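Local atomic coordinates of UV damage endonuclease (Sulfolobus acidocaldarius, PDB entry 3TC3), a protein that probably cuts damaged DNA as a manganese-binding TIM-barrel endonuclease of the UvdE family, recognising different lesions for excision repair. Residues A[142-145]-A[146-150]. Numbering follows the deposited sequence.
Sequences ELKY and HADLL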
# COMPACT_ATOMS: atom_id res chain seq x y z
N GLU A 142 1.03 -14.38 -4.44
CA GLU A 142 0.27 -13.31 -3.77
C GLU A 142 0.33 -12.01 -4.61
O GLU A 142 -0.66 -11.29 -4.74
CB GLU A 142 0.81 -13.19 -2.36
CG GLU A 142 0.04 -12.19 -1.49
CD GLU A 142 -1.43 -12.45 -1.24
OE1 GLU A 142 -2.03 -13.47 -1.64
OE2 GLU A 142 -1.99 -11.61 -0.52
N LEU A 143 1.53 -11.72 -5.12
CA LEU A 143 1.68 -10.53 -6.01
C LEU A 143 0.84 -10.63 -7.28
O LEU A 143 0.20 -9.60 -7.66
CB LEU A 143 3.18 -10.33 -6.36
CG LEU A 143 4.01 -9.84 -5.19
CD1 LEU A 143 5.50 -9.97 -5.59
CD2 LEU A 143 3.63 -8.46 -4.68
N LYS A 144 0.75 -11.84 -7.85
CA LYS A 144 -0.09 -12.04 -9.05
C LYS A 144 -1.57 -11.79 -8.74
O LYS A 144 -2.26 -11.11 -9.50
CB LYS A 144 0.08 -13.50 -9.49
CG LYS A 144 -0.88 -13.78 -10.60
CD LYS A 144 -0.74 -15.22 -11.09
CE LYS A 144 -1.61 -15.41 -12.38
NZ LYS A 144 -3.05 -15.27 -12.06
N TYR A 145 -2.05 -12.19 -7.53
CA TYR A 145 -3.43 -11.84 -7.18
C TYR A 145 -3.65 -10.33 -7.08
O TYR A 145 -4.70 -9.82 -7.53
CB TYR A 145 -3.80 -12.53 -5.81
CG TYR A 145 -4.81 -11.79 -4.95
CD1 TYR A 145 -6.06 -11.40 -5.44
CD2 TYR A 145 -4.46 -11.44 -3.60
CE1 TYR A 145 -6.97 -10.65 -4.66
CE2 TYR A 145 -5.37 -10.77 -2.83
CZ TYR A 145 -6.63 -10.38 -3.37
OH TYR A 145 -7.51 -9.64 -2.64
N HIS A 146 -2.68 -9.62 -6.52
CA HIS A 146 -2.83 -8.17 -6.43
C HIS A 146 -2.90 -7.50 -7.80
O HIS A 146 -3.74 -6.66 -8.01
CB HIS A 146 -1.68 -7.57 -5.58
CG HIS A 146 -1.86 -7.83 -4.08
ND1 HIS A 146 -1.76 -9.09 -3.50
CD2 HIS A 146 -2.25 -6.95 -3.06
CE1 HIS A 146 -2.05 -8.96 -2.15
NE2 HIS A 146 -2.32 -7.68 -1.90
N ALA A 147 -2.00 -7.95 -8.70
CA ALA A 147 -2.01 -7.41 -10.09
C ALA A 147 -3.31 -7.82 -10.75
O ALA A 147 -3.93 -6.99 -11.46
CB ALA A 147 -0.85 -7.99 -10.83
N ASP A 148 -3.73 -9.06 -10.56
CA ASP A 148 -5.01 -9.47 -11.18
C ASP A 148 -6.18 -8.58 -10.68
O ASP A 148 -7.15 -8.34 -11.44
CB ASP A 148 -5.32 -10.94 -10.85
CG ASP A 148 -4.45 -11.93 -11.63
OD1 ASP A 148 -3.76 -11.51 -12.57
OD2 ASP A 148 -4.47 -13.11 -11.24
N LEU A 149 -6.19 -8.30 -9.36
CA LEU A 149 -7.32 -7.51 -8.81
C LEU A 149 -7.36 -6.13 -9.48
O LEU A 149 -8.41 -5.66 -9.99
CB LEU A 149 -7.24 -7.42 -7.28
CG LEU A 149 -8.37 -6.64 -6.63
CD1 LEU A 149 -9.71 -7.42 -6.85
CD2 LEU A 149 -8.09 -6.40 -5.19
N LEU A 150 -6.23 -5.46 -9.52
CA LEU A 150 -6.08 -4.14 -10.15
C LEU A 150 -6.41 -4.24 -11.66
O LEU A 150 -7.14 -3.35 -12.20
CB LEU A 150 -4.68 -3.62 -9.89
CG LEU A 150 -4.48 -3.40 -8.33
CD1 LEU A 150 -2.99 -3.03 -8.11
CD2 LEU A 150 -5.33 -2.27 -7.79
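His146 turns its ring back along the helix onto the carbonyl of Glu142, one turn earlier, and shows how a helical side chain can add a second bond to an oxygen already used by the backbone. Its ND1 donates to Glu142 O over 2.8 Å, nearly straight at 164°, while the usual bond from His146 N to the same oxygen is longer, at 3.2 Å. The two donors arrive from opposite faces of the carbonyl plane. With CG beside its own backbone N (chi1 -75°), the imidazole is brought edge-on to that oxygen, which lies close to the ring plane; the other ring nitrogen, NE2, is hydrogen-bonded with Ser81 OG, and the two bonds together should fix the rotation of the ring. The Glu142 chain bends so that OE2 lies 3.1 Å from His146 CE1, with the carboxylate and imidazole planes steeply inclined, whereas its other oxygen, OE1, is held by Ser88 OG. Tyr145 CD2 packs 3.6 Å from His146 ND1, the two rings meeting obliquely, and the phenol hydroxyl bonds to Ser81 O and Ile84 N. Leu149 runs alongside Tyr145 more loosely, its CB 4.2 Å from Tyr145 CE1.

The looser, more solvent-accessible side is that of the partly exposed Lys144 side chain, which meets buried Asp148 mainly through its end. Its chain extends until a bend at chi4 brings NZ to Asp148 OD2, a salt bridge of 2.7 Å made on the syn lone pair. The same oxygen also pairs with Lys97, so two cations probably stabilise the charged carboxylate.

Helix 133-153 is the helix of the beta-alpha-beta crossover between strands 117-120 and 158-162 of the TIM barrel: His146 and Leu150 rest on both strands, Leu143 also packs on the latter, and Leu143 and Ala147 meet helix 186-189.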